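Local structure of leucine--tRNA ligase (Agrobacterium radiobacter, 5AH5) at residues B[31-36]-B[519-524]; B[156-161]-B[180-185]; B[252-257]-B[308-313]; B[430-435]-B[474-479]. The protein probably catalyses the ATP-dependent attachment of L-leucine to tRNA(Leu), as a class I aminoacyl-tRNA synthetase with an editing domain. All blocks are in the same frame, centred on the assembly; numbering follows the deposited sequence.

Contact 1 (B[31-36]-B[519-524])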
loop_
_atom_site.group_PDB
_atom_site.type_symbol
_atom_site.label_atom_id
_atom_site.label_comp_id
_atom_site.label_asym_id
_atom_site.label_seq_id
_atom_site.Cartn_x
_atom_site.Cartn_y
_atom_site.Cartn_z
ATOM N N LYS B 31 -16.146 -17.128 8.549
ATOM C CA LYS B 31 -14.774 -17.130 8.112
ATOM C C LYS B 31 -14.234 -15.677 8.202
ATOM O O LYS B 31 -14.967 -14.729 8.001
ATOM C CB LYS B 31 -14.702 -17.627 6.678
ATOM C CG LYS B 31 -13.291 -17.956 6.240
ATOM C CD LYS B 31 -13.310 -18.396 4.800
ATOM C CE LYS B 31 -11.910 -18.584 4.302
ATOM N NZ LYS B 31 -11.977 -19.123 2.922
ATOM N N LYS B 32 -12.982 -15.552 8.553
ATOM C CA LYS B 32 -12.412 -14.251 8.938
ATOM C C LYS B 32 -12.113 -13.516 7.635
ATOM O O LYS B 32 -11.744 -14.117 6.622
ATOM C CB LYS B 32 -11.132 -14.432 9.737
ATOM C CG LYS B 32 -9.901 -14.974 8.954
ATOM C CD LYS B 32 -9.041 -13.826 8.354
ATOM C CE LYS B 32 -7.743 -14.342 7.761
ATOM N NZ LYS B 32 -7.027 -13.217 7.094
ATOM N N PHE B 33 -12.236 -12.220 7.675
ATOM C CA PHE B 33 -11.769 -11.394 6.580
ATOM C C PHE B 33 -11.311 -10.047 7.143
ATOM O O PHE B 33 -12.057 -9.389 7.778
ATOM C CB PHE B 33 -12.893 -11.160 5.596
ATOM C CG PHE B 33 -12.406 -10.688 4.249
ATOM C CD1 PHE B 33 -11.824 -11.570 3.358
ATOM C CD2 PHE B 33 -12.537 -9.373 3.874
ATOM C CE1 PHE B 33 -11.364 -11.127 2.120
ATOM C CE2 PHE B 33 -12.092 -8.945 2.618
ATOM C CZ PHE B 33 -11.500 -9.789 1.754
ATOM N N TYR B 34 -10.106 -9.663 6.830
ATOM C CA TYR B 34 -9.492 -8.425 7.293
ATOM C C TYR B 34 -9.207 -7.517 6.088
ATOM O O TYR B 34 -8.293 -7.755 5.352
ATOM C CB TYR B 34 -8.179 -8.785 7.992
ATOM C CG TYR B 34 -7.461 -7.665 8.789
ATOM C CD1 TYR B 34 -8.029 -6.433 8.993
ATOM C CD2 TYR B 34 -6.225 -7.911 9.379
ATOM C CE1 TYR B 34 -7.357 -5.455 9.715
ATOM C CE2 TYR B 34 -5.550 -6.940 10.127
ATOM C CZ TYR B 34 -6.151 -5.739 10.307
ATOM O OH TYR B 34 -5.490 -4.769 10.996
ATOM N N VAL B 35 -9.980 -6.482 5.948
ATOM C CA VAL B 35 -9.763 -5.501 4.905
ATOM C C VAL B 35 -9.375 -4.190 5.581
ATOM O O VAL B 35 -10.051 -3.766 6.456
ATOM C CB VAL B 35 -11.024 -5.251 4.052
ATOM C CG1 VAL B 35 -12.303 -5.168 4.850
ATOM C CG2 VAL B 35 -10.876 -4.000 3.196
ATOM N N LEU B 36 -8.298 -3.559 5.148
ATOM C CA LEU B 36 -8.005 -2.214 5.629
ATOM C C LEU B 36 -7.411 -1.374 4.564
ATOM O O LEU B 36 -7.054 -1.885 3.508
ATOM C CB LEU B 36 -7.078 -2.284 6.836
ATOM C CG LEU B 36 -5.577 -2.485 6.775
ATOM C CD1 LEU B 36 -4.967 -2.222 8.139
ATOM C CD2 LEU B 36 -5.245 -3.852 6.343
ATOM N N PRO B 519 -2.673 -12.649 8.245
ATOM C CA PRO B 519 -2.412 -11.434 7.462
ATOM C C PRO B 519 -3.632 -10.746 6.905
ATOM O O PRO B 519 -4.672 -11.376 6.760
ATOM C CB PRO B 519 -1.506 -11.906 6.341
ATOM C CG PRO B 519 -1.567 -13.365 6.356
ATOM C CD PRO B 519 -1.892 -13.780 7.754
ATOM N N ALA B 520 -3.542 -9.438 6.674
ATOM C CA ALA B 520 -4.678 -8.736 6.101
ATOM C C ALA B 520 -4.992 -9.334 4.708
ATOM O O ALA B 520 -4.123 -9.588 3.960
ATOM C CB ALA B 520 -4.418 -7.257 5.987
ATOM N N ASP B 521 -6.227 -9.609 4.425
ATOM C CA ASP B 521 -6.589 -10.142 3.099
ATOM C C ASP B 521 -6.430 -9.072 2.032
ATOM O O ASP B 521 -5.960 -9.348 0.951
ATOM C CB ASP B 521 -8.024 -10.626 3.134
ATOM C CG ASP B 521 -8.207 -11.754 4.154
ATOM O OD1 ASP B 521 -7.869 -12.912 3.821
ATOM O OD2 ASP B 521 -8.596 -11.458 5.307
ATOM N N VAL B 522 -6.922 -7.884 2.309
ATOM C CA VAL B 522 -6.919 -6.799 1.343
ATOM C C VAL B 522 -6.363 -5.551 2.055
ATOM O O VAL B 522 -6.801 -5.233 3.141
ATOM C CB VAL B 522 -8.329 -6.588 0.815
ATOM C CG1 VAL B 522 -8.436 -5.341 0.006
ATOM C CG2 VAL B 522 -8.804 -7.831 -0.033
ATOM N N TYR B 523 -5.374 -4.913 1.435
ATOM C CA TYR B 523 -4.828 -3.621 1.839
ATOM C C TYR B 523 -4.881 -2.626 0.684
ATOM O O TYR B 523 -4.353 -2.895 -0.380
ATOM C CB TYR B 523 -3.391 -3.790 2.235
ATOM C CG TYR B 523 -2.809 -2.638 3.054
ATOM C CD1 TYR B 523 -3.571 -1.933 3.992
ATOM C CD2 TYR B 523 -1.471 -2.356 2.999
ATOM C CE1 TYR B 523 -2.995 -0.937 4.840
ATOM C CE2 TYR B 523 -0.902 -1.339 3.800
ATOM C CZ TYR B 523 -1.687 -0.643 4.732
ATOM O OH TYR B 523 -1.117 0.338 5.577
ATOM N N ILE B 524 -5.532 -1.514 0.900
ATOM C CA ILE B 524 -5.777 -0.503 -0.122
ATOM C C ILE B 524 -5.034 0.780 0.219
ATOM O O ILE B 524 -5.371 1.409 1.210
ATOM C CB ILE B 524 -7.264 -0.145 -0.167
ATOM C CG1 ILE B 524 -8.147 -1.453 -0.141
ATOM C CG2 ILE B 524 -7.569 0.661 -1.419
ATOM C CD1 ILE B 524 -9.608 -1.209 0.134
HETATM O O HOH W 1 -10.160 -14.704 4.488
#

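Contact 2 (B[156-161]-B[180-185])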
loop_
_atom_site.group_PDB
_atom_site.type_symbol
_atom_site.label_atom_id
_atom_site.label_comp_id
_atom_site.label_asym_id
_atom_site.label_seq_id
_atom_site.Cartn_x
_atom_site.Cartn_y
_atom_site.Cartn_z
ATOM N N TRP B 156 20.557 14.350 6.757
ATOM C CA TRP B 156 20.168 15.457 7.614
ATOM C C TRP B 156 19.419 16.449 6.769
ATOM O O TRP B 156 19.934 16.877 5.751
ATOM C CB TRP B 156 21.434 16.103 8.212
ATOM C CG TRP B 156 21.195 17.439 8.904
ATOM C CD1 TRP B 156 21.465 18.673 8.400
ATOM C CD2 TRP B 156 20.624 17.656 10.217
ATOM N NE1 TRP B 156 21.089 19.644 9.301
ATOM C CE2 TRP B 156 20.580 19.055 10.424
ATOM C CE3 TRP B 156 20.166 16.801 11.242
ATOM C CZ2 TRP B 156 20.085 19.629 11.621
ATOM C CZ3 TRP B 156 19.666 17.357 12.417
ATOM C CH2 TRP B 156 19.621 18.766 12.599
ATOM N N ASP B 157 18.210 16.795 7.171
ATOM C CA ASP B 157 17.415 17.834 6.534
ATOM C C ASP B 157 17.544 19.150 7.343
ATOM O O ASP B 157 17.040 19.238 8.431
ATOM C CB ASP B 157 15.955 17.373 6.449
ATOM C CG ASP B 157 15.053 18.290 5.639
ATOM O OD1 ASP B 157 15.220 19.522 5.678
ATOM O OD2 ASP B 157 14.119 17.752 4.987
ATOM N N PRO B 158 18.168 20.183 6.756
ATOM C CA PRO B 158 18.430 21.401 7.482
ATOM C C PRO B 158 17.177 22.217 7.650
ATOM O O PRO B 158 17.111 23.021 8.559
ATOM C CB PRO B 158 19.507 22.123 6.608
ATOM C CG PRO B 158 19.239 21.638 5.203
ATOM C CD PRO B 158 18.721 20.222 5.373
ATOM N N VAL B 159 16.154 21.993 6.849
ATOM C CA VAL B 159 14.910 22.720 7.058
ATOM C C VAL B 159 14.037 22.040 8.116
ATOM O O VAL B 159 13.455 22.739 8.944
ATOM C CB VAL B 159 14.139 22.939 5.739
ATOM C CG1 VAL B 159 12.753 23.516 6.000
ATOM C CG2 VAL B 159 14.957 23.868 4.825
ATOM N N GLU B 160 13.968 20.707 8.119
ATOM C CA GLU B 160 13.239 20.001 9.187
ATOM C C GLU B 160 14.043 20.034 10.459
ATOM O O GLU B 160 13.491 19.727 11.526
ATOM C CB GLU B 160 13.063 18.496 8.938
ATOM C CG GLU B 160 12.105 17.976 7.920
ATOM C CD GLU B 160 10.759 18.647 7.845
ATOM O OE1 GLU B 160 10.187 19.078 8.861
ATOM O OE2 GLU B 160 10.278 18.717 6.704
ATOM N N GLN B 161 15.362 20.238 10.332
ATOM C CA GLN B 161 16.262 20.150 11.472
ATOM C C GLN B 161 16.212 18.753 12.079
ATOM O O GLN B 161 16.234 18.559 13.300
ATOM C CB GLN B 161 15.970 21.283 12.504
ATOM C CG GLN B 161 16.349 22.678 11.967
ATOM C CD GLN B 161 17.874 22.878 12.019
ATOM O OE1 GLN B 161 18.457 22.930 13.115
ATOM N NE2 GLN B 161 18.530 22.967 10.857
ATOM N N ALA B 180 17.194 20.438 0.017
ATOM C CA ALA B 180 18.376 19.627 -0.223
ATOM C C ALA B 180 18.858 19.064 1.086
ATOM O O ALA B 180 18.940 19.784 2.080
ATOM C CB ALA B 180 19.500 20.449 -0.896
ATOM N N VAL B 181 19.217 17.805 1.062
ATOM C CA VAL B 181 19.604 17.048 2.232
ATOM C C VAL B 181 21.123 16.957 2.249
ATOM O O VAL B 181 21.749 16.910 1.181
ATOM C CB VAL B 181 18.899 15.675 2.185
ATOM C CG1 VAL B 181 19.542 14.686 3.098
ATOM C CG2 VAL B 181 17.438 15.844 2.626
ATOM N N TYR B 182 21.698 16.975 3.453
ATOM C CA TYR B 182 23.135 16.832 3.659
ATOM C C TYR B 182 23.364 15.595 4.459
ATOM O O TYR B 182 22.389 14.997 4.916
ATOM C CB TYR B 182 23.678 18.074 4.393
ATOM C CG TYR B 182 23.621 19.300 3.524
ATOM C CD1 TYR B 182 22.418 19.943 3.333
ATOM C CD2 TYR B 182 24.767 19.794 2.853
ATOM C CE1 TYR B 182 22.319 21.059 2.539
ATOM C CE2 TYR B 182 24.682 20.920 2.039
ATOM C CZ TYR B 182 23.441 21.554 1.889
ATOM O OH TYR B 182 23.216 22.655 1.088
ATOM N N LYS B 183 24.628 15.181 4.584
ATOM C CA LYS B 183 25.032 14.037 5.395
ATOM C C LYS B 183 25.910 14.483 6.582
ATOM O O LYS B 183 26.868 15.187 6.391
ATOM C CB LYS B 183 25.821 13.027 4.563
ATOM C CG LYS B 183 24.997 12.189 3.580
ATOM C CD LYS B 183 24.472 10.865 4.162
ATOM C CE LYS B 183 24.618 9.703 3.169
ATOM N NZ LYS B 183 24.250 8.361 3.726
ATOM N N ARG B 184 25.584 14.046 7.794
ATOM C CA ARG B 184 26.406 14.258 8.995
ATOM C C ARG B 184 26.668 12.925 9.624
ATOM O O ARG B 184 25.833 12.021 9.508
ATOM C CB ARG B 184 25.654 14.990 10.080
ATOM C CG ARG B 184 25.110 16.350 9.774
ATOM C CD ARG B 184 24.210 16.724 10.950
ATOM N NE ARG B 184 24.081 18.173 11.112
ATOM C CZ ARG B 184 23.627 18.779 12.202
ATOM N NH1 ARG B 184 23.231 18.078 13.275
ATOM N NH2 ARG B 184 23.587 20.113 12.221
ATOM N N ARG B 185 27.786 12.847 10.355
ATOM C CA ARG B 185 28.117 11.757 11.272
ATOM C C ARG B 185 27.646 12.144 12.698
ATOM O O ARG B 185 27.901 13.252 13.154
ATOM C CB ARG B 185 29.626 11.531 11.232
ATOM C CG ARG B 185 30.138 10.206 11.784
ATOM C CD ARG B 185 31.609 10.032 11.391
ATOM N NE ARG B 185 32.198 8.793 11.893
ATOM C CZ ARG B 185 32.580 8.588 13.157
ATOM N NH1 ARG B 185 32.430 9.531 14.094
ATOM N NH2 ARG B 185 33.108 7.415 13.497
#

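Contact 3 (B[252-257]-B[308-313])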
loop_
_atom_site.group_PDB
_atom_site.type_symbol
_atom_site.label_atom_id
_atom_site.label_comp_id
_atom_site.label_asym_id
_atom_site.label_seq_id
_atom_site.Cartn_x
_atom_site.Cartn_y
_atom_site.Cartn_z
ATOM N N ALA B 252 44.709 -7.283 -12.971
ATOM C CA ALA B 252 46.093 -6.934 -13.300
ATOM C C ALA B 252 46.168 -5.635 -14.126
ATOM O O ALA B 252 47.198 -4.958 -14.136
ATOM C CB ALA B 252 46.768 -8.086 -14.036
ATOM N N GLY B 253 45.075 -5.285 -14.803
ATOM C CA GLY B 253 44.980 -4.027 -15.523
ATOM C C GLY B 253 44.850 -2.769 -14.680
ATOM O O GLY B 253 44.763 -1.685 -15.252
ATOM N N CYS B 254 44.832 -2.872 -13.345
ATOM C CA CYS B 254 44.589 -1.689 -12.503
ATOM C C CYS B 254 45.819 -0.789 -12.389
ATOM O O CYS B 254 46.853 -1.197 -11.862
ATOM C CB CYS B 254 44.016 -2.060 -11.113
ATOM S SG CYS B 254 45.113 -2.772 -9.856
ATOM N N THR B 255 45.703 0.425 -12.928
ATOM C CA THR B 255 46.724 1.468 -12.751
ATOM C C THR B 255 46.681 2.090 -11.334
ATOM O O THR B 255 47.695 2.621 -10.873
ATOM C CB THR B 255 46.616 2.592 -13.832
ATOM O OG1 THR B 255 45.272 2.663 -14.330
ATOM C CG2 THR B 255 47.583 2.348 -15.016
ATOM N N PHE B 256 45.529 2.028 -10.651
ATOM C CA PHE B 256 45.368 2.673 -9.331
ATOM C C PHE B 256 44.237 2.112 -8.439
ATOM O O PHE B 256 43.532 1.164 -8.802
ATOM C CB PHE B 256 45.258 4.216 -9.485
ATOM C CG PHE B 256 44.001 4.693 -10.161
ATOM C CD1 PHE B 256 43.959 4.866 -11.542
ATOM C CD2 PHE B 256 42.871 5.010 -9.416
ATOM C CE1 PHE B 256 42.806 5.323 -12.171
ATOM C CE2 PHE B 256 41.716 5.463 -10.037
ATOM C CZ PHE B 256 41.683 5.619 -11.417
ATOM N N ILE B 257 44.147 2.682 -7.236
ATOM C CA ILE B 257 43.045 2.500 -6.296
ATOM C C ILE B 257 42.557 3.897 -5.918
ATOM O O ILE B 257 43.360 4.829 -5.837
ATOM C CB ILE B 257 43.521 1.754 -5.023
ATOM C CG1 ILE B 257 44.055 0.355 -5.374
ATOM C CG2 ILE B 257 42.420 1.651 -3.974
ATOM C CD1 ILE B 257 43.047 -0.602 -5.985
ATOM N N VAL B 308 50.032 0.980 -2.289
ATOM C CA VAL B 308 49.251 -0.190 -1.892
ATOM C C VAL B 308 49.367 -1.321 -2.938
ATOM O O VAL B 308 49.626 -1.042 -4.112
ATOM C CB VAL B 308 47.783 0.270 -1.673
ATOM C CG1 VAL B 308 47.035 0.439 -3.001
ATOM C CG2 VAL B 308 47.044 -0.650 -0.718
ATOM N N VAL B 309 49.152 -2.574 -2.510
ATOM C CA VAL B 309 49.524 -3.785 -3.294
ATOM C C VAL B 309 48.345 -4.617 -3.865
ATOM O O VAL B 309 47.357 -4.864 -3.183
ATOM C CB VAL B 309 50.500 -4.683 -2.452
ATOM C CG1 VAL B 309 50.462 -6.171 -2.831
ATOM C CG2 VAL B 309 51.928 -4.152 -2.558
ATOM N N ASN B 310 48.523 -5.073 -5.110
ATOM C CA ASN B 310 47.605 -5.958 -5.854
ATOM C C ASN B 310 48.054 -7.430 -5.678
ATOM O O ASN B 310 48.997 -7.844 -6.343
ATOM C CB ASN B 310 47.681 -5.514 -7.340
ATOM C CG ASN B 310 46.822 -6.339 -8.282
ATOM O OD1 ASN B 310 46.574 -7.527 -8.068
ATOM N ND2 ASN B 310 46.390 -5.703 -9.369
ATOM N N PRO B 311 47.384 -8.235 -4.806
ATOM C CA PRO B 311 47.944 -9.551 -4.402
ATOM C C PRO B 311 47.899 -10.704 -5.435
ATOM O O PRO B 311 48.402 -11.791 -5.143
ATOM C CB PRO B 311 47.114 -9.910 -3.169
ATOM C CG PRO B 311 45.785 -9.343 -3.485
ATOM C CD PRO B 311 46.063 -8.024 -4.183
ATOM N N LEU B 312 47.297 -10.485 -6.605
ATOM C CA LEU B 312 47.569 -11.336 -7.778
ATOM C C LEU B 312 48.981 -11.004 -8.277
ATOM O O LEU B 312 49.921 -11.790 -8.099
ATOM C CB LEU B 312 46.536 -11.111 -8.906
ATOM C CG LEU B 312 46.875 -11.546 -10.352
ATOM C CD1 LEU B 312 46.633 -13.038 -10.542
ATOM C CD2 LEU B 312 46.088 -10.733 -11.373
ATOM N N ASN B 313 49.107 -9.807 -8.854
ATOM C CA ASN B 313 50.346 -9.315 -9.463
ATOM C C ASN B 313 51.526 -9.228 -8.460
ATOM O O ASN B 313 52.683 -9.354 -8.860
ATOM C CB ASN B 313 50.072 -7.945 -10.113
ATOM C CG ASN B 313 50.905 -7.706 -11.351
ATOM O OD1 ASN B 313 52.108 -7.463 -11.268
ATOM N ND2 ASN B 313 50.262 -7.751 -12.512
#

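Contact 4 (B[430-435]-B[474-479]). With ZN (zinc ion), chain H.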
loop_
_atom_site.group_PDB
_atom_site.type_symbol
_atom_site.label_atom_id
_atom_site.label_comp_id
_atom_site.label_asym_id
_atom_site.label_seq_id
_atom_site.Cartn_x
_atom_site.Cartn_y
_atom_site.Cartn_z
ATOM N N ILE B 430 17.666 5.378 28.741
ATOM C CA ILE B 430 18.341 6.297 29.617
ATOM C C ILE B 430 19.826 6.221 29.349
ATOM O O ILE B 430 20.363 5.173 29.264
ATOM C CB ILE B 430 18.011 5.996 31.077
ATOM C CG1 ILE B 430 16.526 6.388 31.317
ATOM C CG2 ILE B 430 18.924 6.830 32.009
ATOM C CD1 ILE B 430 15.904 5.950 32.637
ATOM N N HIS B 431 20.493 7.368 29.212
ATOM C CA HIS B 431 21.931 7.387 29.006
ATOM C C HIS B 431 22.662 7.775 30.318
ATOM O O HIS B 431 22.429 8.876 30.898
ATOM C CB HIS B 431 22.294 8.392 27.920
ATOM C CG HIS B 431 21.690 8.081 26.581
ATOM N ND1 HIS B 431 22.406 7.493 25.572
ATOM C CD2 HIS B 431 20.453 8.309 26.081
ATOM C CE1 HIS B 431 21.649 7.394 24.498
ATOM N NE2 HIS B 431 20.464 7.892 24.779
ATOM N N CYS B 432 23.538 6.870 30.738
ATOM C CA CYS B 432 24.208 6.951 32.032
ATOM C C CYS B 432 25.676 7.105 31.752
ATOM O O CYS B 432 26.227 6.309 31.015
ATOM C CB CYS B 432 23.990 5.691 32.876
ATOM S SG CYS B 432 24.936 5.774 34.463
ATOM N N SER B 433 26.315 8.115 32.349
ATOM C CA SER B 433 27.772 8.301 32.174
ATOM C C SER B 433 28.571 7.078 32.670
ATOM O O SER B 433 29.518 6.669 32.011
ATOM C CB SER B 433 28.256 9.622 32.802
ATOM O OG SER B 433 27.658 9.882 34.067
ATOM N N GLU B 434 28.151 6.458 33.778
ATOM C CA GLU B 434 28.731 5.160 34.242
ATOM C C GLU B 434 28.375 4.008 33.270
ATOM O O GLU B 434 29.232 3.523 32.539
ATOM C CB GLU B 434 28.261 4.778 35.676
ATOM C CG GLU B 434 28.435 5.796 36.818
ATOM C CD GLU B 434 27.642 5.428 38.094
ATOM O OE1 GLU B 434 27.543 4.220 38.433
ATOM O OE2 GLU B 434 27.119 6.347 38.783
ATOM N N CYS B 435 27.095 3.620 33.224
ATOM C CA CYS B 435 26.673 2.339 32.621
ATOM C C CYS B 435 26.468 2.333 31.097
ATOM O O CYS B 435 26.414 1.253 30.498
ATOM C CB CYS B 435 25.390 1.875 33.283
ATOM S SG CYS B 435 25.369 2.086 35.086
ATOM N N PRO B 474 18.508 3.144 35.663
ATOM C CA PRO B 474 17.833 1.957 36.272
ATOM C C PRO B 474 18.790 0.829 36.690
ATOM O O PRO B 474 18.376 -0.054 37.422
ATOM C CB PRO B 474 16.879 1.465 35.172
ATOM C CG PRO B 474 16.948 2.488 34.071
ATOM C CD PRO B 474 18.239 3.240 34.217
ATOM N N GLN B 475 20.026 0.844 36.187
ATOM C CA GLN B 475 21.073 -0.075 36.610
ATOM C C GLN B 475 21.758 0.380 37.938
ATOM O O GLN B 475 21.642 -0.307 38.961
ATOM C CB GLN B 475 22.082 -0.232 35.489
ATOM C CG GLN B 475 23.069 -1.350 35.715
ATOM C CD GLN B 475 23.757 -1.748 34.430
ATOM O OE1 GLN B 475 24.921 -1.412 34.212
ATOM N NE2 GLN B 475 23.028 -2.444 33.551
ATOM N N CYS B 476 22.427 1.537 37.941
ATOM C CA CYS B 476 23.154 1.989 39.145
ATOM C C CYS B 476 22.345 2.849 40.117
ATOM O O CYS B 476 22.663 2.888 41.298
ATOM C CB CYS B 476 24.435 2.728 38.756
ATOM S SG CYS B 476 24.194 4.434 38.236
ATOM N N GLY B 477 21.321 3.552 39.640
ATOM C CA GLY B 477 20.612 4.509 40.483
ATOM C C GLY B 477 21.172 5.934 40.463
ATOM O O GLY B 477 20.559 6.824 41.054
ATOM N N GLY B 478 22.312 6.175 39.809
ATOM C CA GLY B 478 22.860 7.553 39.628
ATOM C C GLY B 478 21.958 8.522 38.841
ATOM O O GLY B 478 20.847 8.145 38.375
ATOM N N ASP B 479 22.402 9.782 38.727
ATOM C CA ASP B 479 21.715 10.792 37.892
ATOM C C ASP B 479 22.162 10.634 36.436
ATOM O O ASP B 479 23.343 10.508 36.135
ATOM C CB ASP B 479 21.986 12.221 38.374
ATOM C CG ASP B 479 21.231 12.574 39.658
ATOM O OD1 ASP B 479 20.266 11.874 40.030
ATOM O OD2 ASP B 479 21.609 13.570 40.299
HETATM ZN ZN ZN H . 24.171 3.856 35.709
HETATM O O HOH W 2 24.887 9.778 33.946
#

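Contact 1 (B[31-36]-B[519-524])
Asp521 anchors one end of this strand pair by turning its carboxylate back onto residues 32-34, with CG anti to its carbonyl carbon (chi1 -61°). OD2 takes two donors. The backbone N of Tyr34 lies 2.8 Å from Asp521 OD2, in a nearly straight bond (174°) on the anti lone pair. Lys32 NZ, 3.0 Å from Asp521 OD2, arrives on the syn side, 33° out of the carboxylate plane, as a salt bridge. The ammonium also donates to Ile517 O, and weakly to Pro519 O. One water donates both to Asp521 OD1 and to Lys32 O, so both carboxylate oxygens are engaged. The carboxylate lies nearly parallel to the Phe33 ring, with Asp521 CB over a ring face, 4.0 Å from its centroid. Beyond this corner the two strands run parallel at the centre of the Rossmann-type class I catalytic core, strands 70-72 and 556-560 forming the sheet's two edges within this chain. The two bonds that Tyr34 O accepts across the pair, from Asp521 N and Val522 N, are weak. Further on, Leu36 N donates to Val522 O at 3.0 Å, and Ile524 N to Leu36 O at 3.0 Å. Leu36 CD2 touches Tyr523 CD1 at 3.5 Å and also meets Ala520 CB. Tyr523, which contacts the bound leucyl-sulfamoyl adenosine, has its OH hydrogen-bonded to Tyr496 and His533; Tyr34 OH bonds to Phe497 O.

Contact 2 (B[156-161]-B[180-185])
The guanidinium of Arg184 lies flat on the indole of Trp156, the two planes only 4° apart. Arg184 CZ sits 3.6 Å from the centroid of the Trp156 six-membered ring, a cation-pi stack; Arg184 NH1 lies near Trp156 CH2 and CZ3, and NH2 near CZ2. Farther back along the arginine, Arg184 CD makes a CH-pi contact over the five-membered ring of Trp156, 4.0 Å from its centroid. Two torsions prepare this overlap: Trp156 CG is anti to its backbone N (chi1 168°), and Arg184 CG is anti to its carbonyl carbon (chi1 -59°), after which the chain runs extended to NE. The residues that carry the stack lie on strands 153-157 and 182-191, which pair antiparallel within a larger curled sheet. Trp156 and Tyr182 form a hydrogen-bonded pair there, Trp156 N donating to Tyr182 O at 2.7 Å and Tyr182 N to Trp156 O at 2.9 Å. The pairing ends at Pro158, whose CG meets the Tyr182 ring at CD1, 4.1 Å away, the two side chains crossing at about a right angle. Here Asp157 folds the chain into an Asx turn: OD1 accepts from Val159 N at 2.9 Å, nearly along its C-O axis, and from Glu160 N, which lies above the carboxylate plane. Asp157 OD2 is taken by Ser177 OG.

Contact 3 (B[252-257]-B[308-313])
In the editing domain, the loop that leads into strand 257-259 packs against the end of strand 301-310 and the turn that follows it, mainly through side chains; no hydrogen bond joins the two segments. Where strand 257-259 begins, Ile257 CG1 meets Val308 CG1 at 3.8 Å, the two side chains crossing at about a right angle. Val308 holds CG1 between its backbone N and carbonyl carbon (chi1 78°). Both residues are buried and also touch Phe232 of strand 224-234. Midway, Cys254 SG comes within 3.2 Å of Asn310 ND2. That amide nitrogen has its hydrogen-bond partner elsewhere, in Leu251 O, of the residue before Ala252 in the same loop. The amide oxygen turns to its own segment: Asn310 OD1 accepts a weak bond from Leu312 N at 3.4 Å. A second weak bond runs from Asn313 N to Asn310 OD1 at 3.5 Å. One side chain thus touches the loop and bonds to the turn; chi1 179° sets Asn310 CG anti to the backbone N. The remaining touches are peripheral and more exposed. The methyl carbon CB of Ala252 sits 3.8 Å from Leu312 CD2, and equally far from Asn313 ND2. The turn that Asn310 OD1 holds by these two weak bonds connects strand 301-310 to its antiparallel neighbour 315-322, as in a beta hairpin.

Contact 4 (B[430-435]-B[474-479])
Three cysteine side chains from the two segments converge on one zinc ion, each by a different first torsion. Cys432 has SG anti to its backbone N (chi1 176°), reaching the metal at 2.4 Å. In Cys435, SG is instead anti to the carbonyl carbon (chi1 -42°), 2.2 Å from zinc. Cys476 keeps SG between backbone N and carbonyl carbon (chi1 79°), and Cys476 SG lies 2.6 Å from zinc; Cys473, just ahead of Pro474, is the fourth ligand. Two of the sulfurs also accept backbone N-H groups: Cys435 N points at Cys432 SG, 3.3 Å away, and Gly478 N at Cys476 SG, 3.0 Å away. Around the site, Glu434 extends beyond CG to set OE1 3.4 Å from Cys476 SG, and the likewise extended Gln475 brings OE1 to 3.4 Å from Cys435 CB. Farther from the metal, Ile430 CD1 rests on the ring of Pro474 at CG and CD. A water links the segments as well, accepting from Ser433 N and donating to Asp479 O. Two CxxC pairs make this a Cys4 zinc site. Four thiolates would carry more negative charge than zinc neutralises; the nearby Glu434 carboxylate would probably add to the excess, and the N-H donors to sulfur probably offset part of it.

How the contacts relate
From the N terminus, the first strand of the catalytic core enters contact 1, whose partner arrives only at 519-524; the loop so closed contains the other three contacts. Within it they follow in series: contact 2 closes a short excursion of 18 residues, contact 3 one of 50 residues in the editing domain, and contact 4 one of 38 residues at the zinc site. None of these cross. Contacts 2 and 4 reach the same curled antiparallel sheet, though their centres lie about 31 Å apart. Contact 3 stands apart in a separate mixed sheet, its centre about 57 Å from that of contact 1. The second strand of contact 1 then returns the chain to the catalytic core.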